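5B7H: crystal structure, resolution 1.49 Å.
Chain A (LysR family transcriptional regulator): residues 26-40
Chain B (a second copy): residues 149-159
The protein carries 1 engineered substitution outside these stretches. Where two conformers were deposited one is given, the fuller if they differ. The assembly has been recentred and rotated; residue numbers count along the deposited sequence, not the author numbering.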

# COMPACT_ATOMS: atom_id res chain seq x y z
N ILE A 26 -3.94 -6.80 4.14
CA ILE A 26 -4.10 -8.06 3.44
C ILE A 26 -4.03 -7.86 1.94
O ILE A 26 -3.34 -8.61 1.24
N ALA A 27 -4.70 -6.82 1.43
CA ALA A 27 -4.92 -6.66 -0.02
C ALA A 27 -3.66 -6.74 -0.87
O ALA A 27 -3.68 -7.46 -1.88
N PRO A 28 -2.56 -6.05 -0.52
CA PRO A 28 -1.38 -6.07 -1.41
C PRO A 28 -0.74 -7.44 -1.50
O PRO A 28 0.09 -7.63 -2.38
N PHE A 29 -1.02 -8.34 -0.56
CA PHE A 29 -0.29 -9.60 -0.46
C PHE A 29 -1.17 -10.73 -0.98
O PHE A 29 -0.98 -11.21 -2.10
N LEU A 30 -2.23 -11.07 -0.24
CA LEU A 30 -3.02 -12.25 -0.57
C LEU A 30 -3.74 -12.13 -1.90
O LEU A 30 -3.93 -13.14 -2.59
N LEU A 31 -4.19 -10.92 -2.29
CA LEU A 31 -4.99 -10.83 -3.51
C LEU A 31 -4.19 -11.09 -4.77
O LEU A 31 -4.77 -11.55 -5.76
N CYS A 32 -2.88 -10.86 -4.74
CA CYS A 32 -2.06 -11.20 -5.89
C CYS A 32 -2.17 -12.70 -6.15
O CYS A 32 -2.38 -13.14 -7.30
N ASP A 33 -2.06 -13.49 -5.07
CA ASP A 33 -2.11 -14.95 -5.20
C ASP A 33 -3.51 -15.40 -5.60
O ASP A 33 -3.67 -16.30 -6.44
N LEU A 34 -4.53 -14.75 -5.03
CA LEU A 34 -5.91 -15.09 -5.36
C LEU A 34 -6.18 -14.88 -6.85
O LEU A 34 -6.77 -15.74 -7.50
N VAL A 35 -5.76 -13.73 -7.39
CA VAL A 35 -6.02 -13.47 -8.81
C VAL A 35 -5.32 -14.51 -9.70
O VAL A 35 -5.91 -14.99 -10.66
N GLN A 36 -4.06 -14.86 -9.40
CA GLN A 36 -3.44 -15.88 -10.24
C GLN A 36 -4.18 -17.21 -10.16
O GLN A 36 -4.29 -17.93 -11.16
N GLU A 37 -4.69 -17.57 -8.98
CA GLU A 37 -5.39 -18.83 -8.86
C GLU A 37 -6.73 -18.80 -9.59
O GLU A 37 -7.06 -19.74 -10.32
N ILE A 38 -7.52 -17.73 -9.43
CA ILE A 38 -8.80 -17.68 -10.12
C ILE A 38 -8.66 -17.52 -11.63
O ILE A 38 -9.50 -18.05 -12.40
N ASN A 39 -7.57 -16.88 -12.10
CA ASN A 39 -7.38 -16.76 -13.54
C ASN A 39 -7.38 -18.13 -14.20
O ASN A 39 -7.92 -18.30 -15.31
N GLN A 40 -6.79 -19.12 -13.54
CA GLN A 40 -6.70 -20.46 -14.08
C GLN A 40 -7.93 -21.29 -13.73
O GLN A 40 -8.54 -21.93 -14.61
N LEU B 149 -3.26 1.44 -5.52
CA LEU B 149 -2.51 1.01 -6.68
C LEU B 149 -2.37 -0.52 -6.72
O LEU B 149 -2.40 -1.10 -7.82
N HIS B 150 -2.21 -1.19 -5.56
CA HIS B 150 -2.07 -2.65 -5.60
C HIS B 150 -3.32 -3.31 -6.14
O HIS B 150 -3.24 -4.26 -6.93
N THR B 151 -4.48 -2.83 -5.70
CA THR B 151 -5.71 -3.50 -6.16
C THR B 151 -6.04 -3.13 -7.60
O THR B 151 -6.61 -3.95 -8.34
N LEU B 152 -5.64 -1.94 -8.04
CA LEU B 152 -5.74 -1.60 -9.45
C LEU B 152 -4.94 -2.58 -10.31
O LEU B 152 -5.45 -3.12 -11.32
N VAL B 153 -3.68 -2.81 -9.93
CA VAL B 153 -2.84 -3.71 -10.71
C VAL B 153 -3.39 -5.14 -10.66
O VAL B 153 -3.34 -5.87 -11.67
N GLN B 154 -3.95 -5.55 -9.51
CA GLN B 154 -4.54 -6.88 -9.43
C GLN B 154 -5.73 -7.03 -10.38
O GLN B 154 -5.91 -8.09 -10.98
N MET B 155 -6.56 -6.00 -10.53
CA MET B 155 -7.65 -6.09 -11.51
C MET B 155 -7.12 -6.22 -12.93
O MET B 155 -7.66 -6.99 -13.74
N VAL B 156 -6.04 -5.50 -13.25
CA VAL B 156 -5.42 -5.66 -14.57
C VAL B 156 -4.88 -7.08 -14.69
O VAL B 156 -5.03 -7.72 -15.74
N ALA B 157 -4.23 -7.58 -13.63
CA ALA B 157 -3.73 -8.97 -13.65
C ALA B 157 -4.83 -10.00 -13.82
O ALA B 157 -4.59 -11.10 -14.33
N ASN B 158 -6.04 -9.69 -13.35
CA ASN B 158 -7.18 -10.58 -13.58
C ASN B 158 -7.71 -10.52 -15.01
O ASN B 158 -8.69 -11.22 -15.34
N GLY B 159 -7.17 -9.62 -15.84
CA GLY B 159 -7.52 -9.53 -17.25
C GLY B 159 -8.61 -8.53 -17.57
O GLY B 159 -9.15 -8.56 -18.69

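Two helices, one from each copy of the protein, run almost parallel, their N-to-C directions 4° apart and their axes 9.2 Å apart at closest approach. The centrepiece is Q154(B), which points toward chain A and fits as a knob among A27(A), L31(A), C32(A) and V35(A). With chi1 at m and chi2 at t, its long chain carries the amide to the start of the partner helix. There NE2 donates to A27(A) O at 3.0 Å and also to C32(A) SG, 3.5 Å from Q154(B) NE2. Glutamine suits this buried place because its methylenes can lie against apolar neighbours while its two amide hydrogens serve two acceptors. Small A27(A) leaves room beside it, its CB 4.0 Å from T151(B) CG2; L31(A), in the m,t rotamer, brings CD1 within 4.1 Å of the same methyl.

Next to this knob, H150(B), chi1 m, offers a face of its imidazole to P28(A). The proline CB lies 3.9 Å from the centroid of the H150(B) ring, a CH-pi contact that suits a compact aliphatic ring against a flat aromatic one.

At the other end, V35(A) and N158(B) cover the most surface after the glutamine. The valine, chi1 t, points toward chain B, and its CG1 comes 3.5 Å from N158(B) N and 4.0 Å from A157(B) CB; a branched but short side chain fits closely against backbone here, and the small side chain of A157(B) lets the valine come close. N158(B), chi1 t, points sideways, though its end comes nearer to chain A, in the neighbourhood of I38(A) and N39(A). Carbonyls near the end of a helix often lack a partner further along it; here N39(A), chi1 m, has its ND2 donating to A157(B) O at 2.9 Å. G159(B) follows with positive phi, a conformation that favours glycine.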

# COMPACT_ATOMS: atom_id res chain seq x y z
CB ILE A 26 -5.44 -8.76 3.82
CG1 ILE A 26 -5.48 -9.10 5.32
CG2 ILE A 26 -5.62 -10.02 2.96
CD1 ILE A 26 -6.85 -9.68 5.73
CB ALA A 27 -5.69 -5.37 -0.30
CB PRO A 28 -0.40 -5.09 -0.75
CG PRO A 28 -1.22 -4.29 0.20
CD PRO A 28 -2.34 -5.21 0.67
CB PHE A 29 0.14 -9.76 1.00
CG PHE A 29 0.70 -8.46 1.61
CD1 PHE A 29 1.84 -7.84 1.06
CD2 PHE A 29 0.06 -7.86 2.67
CE1 PHE A 29 2.35 -6.66 1.59
CE2 PHE A 29 0.55 -6.68 3.21
CZ PHE A 29 1.70 -6.07 2.67
CB LEU A 30 -4.05 -12.45 0.55
CG LEU A 30 -5.12 -13.51 0.39
CD1 LEU A 30 -4.49 -14.90 0.38
CD2 LEU A 30 -6.14 -13.39 1.57
CB LEU A 31 -5.70 -9.47 -3.60
CG LEU A 31 -6.72 -9.24 -2.48
CD1 LEU A 31 -7.36 -7.84 -2.74
CD2 LEU A 31 -7.80 -10.32 -2.43
CB CYS A 32 -0.59 -10.87 -5.60
SG CYS A 32 -0.20 -9.10 -5.44
CB ASP A 33 -1.77 -15.61 -3.84
CG ASP A 33 -0.38 -15.27 -3.31
OD1 ASP A 33 -0.27 -15.14 -2.06
OD2 ASP A 33 0.58 -15.17 -4.12
CB LEU A 34 -6.88 -14.30 -4.45
CG LEU A 34 -8.35 -14.58 -4.76
CD1 LEU A 34 -8.74 -16.03 -4.56
CD2 LEU A 34 -9.25 -13.63 -3.85
CB VAL A 35 -5.61 -12.02 -9.16
CG1 VAL A 35 -5.45 -11.82 -10.70
CG2 VAL A 35 -6.60 -11.02 -8.54
CB GLN A 36 -2.01 -16.08 -9.83
CG GLN A 36 -1.15 -14.85 -10.07
CD GLN A 36 -1.22 -14.37 -11.52
OE1 GLN A 36 -0.88 -15.09 -12.45
NE2 GLN A 36 -1.65 -13.11 -11.71
CB GLU A 37 -5.58 -19.18 -7.39
CG GLU A 37 -6.24 -20.52 -7.15
CD GLU A 37 -5.29 -21.70 -7.29
OE1 GLU A 37 -4.22 -21.58 -7.95
OE2 GLU A 37 -5.62 -22.76 -6.73
CB ILE A 38 -9.78 -16.67 -9.54
CG1 ILE A 38 -9.29 -15.27 -9.78
CG2 ILE A 38 -10.06 -16.97 -8.04
CD1 ILE A 38 -10.45 -14.28 -9.50
CB ASN A 39 -6.05 -16.06 -13.82
CG ASN A 39 -6.16 -14.54 -13.76
OD1 ASN A 39 -7.23 -13.97 -13.62
ND2 ASN A 39 -4.99 -13.89 -13.86
CB GLN A 40 -5.46 -21.12 -13.53
CG GLN A 40 -5.32 -22.54 -14.10
CD GLN A 40 -4.11 -23.24 -13.60
OE1 GLN A 40 -3.95 -23.42 -12.39
NE2 GLN A 40 -3.26 -23.67 -14.52
CB LEU B 149 -1.14 1.69 -6.63
CG LEU B 149 -0.21 1.47 -7.85
CD1 LEU B 149 -0.85 1.91 -9.13
CD2 LEU B 149 1.15 2.20 -7.66
CB HIS B 150 -1.83 -3.18 -4.19
CG HIS B 150 -0.65 -2.56 -3.55
ND1 HIS B 150 -0.73 -1.37 -2.85
CD2 HIS B 150 0.65 -2.93 -3.56
CE1 HIS B 150 0.48 -1.04 -2.44
NE2 HIS B 150 1.34 -1.96 -2.85
CB THR B 151 -6.89 -3.26 -5.21
OG1 THR B 151 -7.13 -1.85 -5.07
CG2 THR B 151 -6.68 -3.92 -3.85
CB LEU B 152 -5.22 -0.17 -9.63
CG LEU B 152 -5.13 0.40 -11.05
CD1 LEU B 152 -6.47 0.35 -11.72
CD2 LEU B 152 -4.57 1.84 -10.93
CB VAL B 153 -1.42 -3.63 -10.15
CG1 VAL B 153 -0.58 -4.83 -10.69
CG2 VAL B 153 -0.82 -2.25 -10.55
CB GLN B 154 -4.97 -7.21 -8.00
CG GLN B 154 -3.76 -7.41 -7.07
CD GLN B 154 -4.04 -7.08 -5.61
OE1 GLN B 154 -5.14 -6.61 -5.26
NE2 GLN B 154 -3.03 -7.23 -4.78
CB MET B 155 -8.61 -4.91 -11.42
CG MET B 155 -9.44 -4.94 -10.15
SD MET B 155 -10.72 -3.68 -10.08
CE MET B 155 -9.75 -2.21 -9.75
CB VAL B 156 -4.34 -4.59 -14.77
CG1 VAL B 156 -3.52 -4.87 -16.06
CG2 VAL B 156 -5.00 -3.19 -14.87
CB ALA B 157 -2.88 -9.27 -12.42
CB ASN B 158 -8.28 -10.13 -12.58
CG ASN B 158 -9.47 -11.11 -12.46
OD1 ASN B 158 -9.33 -12.38 -12.37
ND2 ASN B 158 -10.59 -10.53 -12.32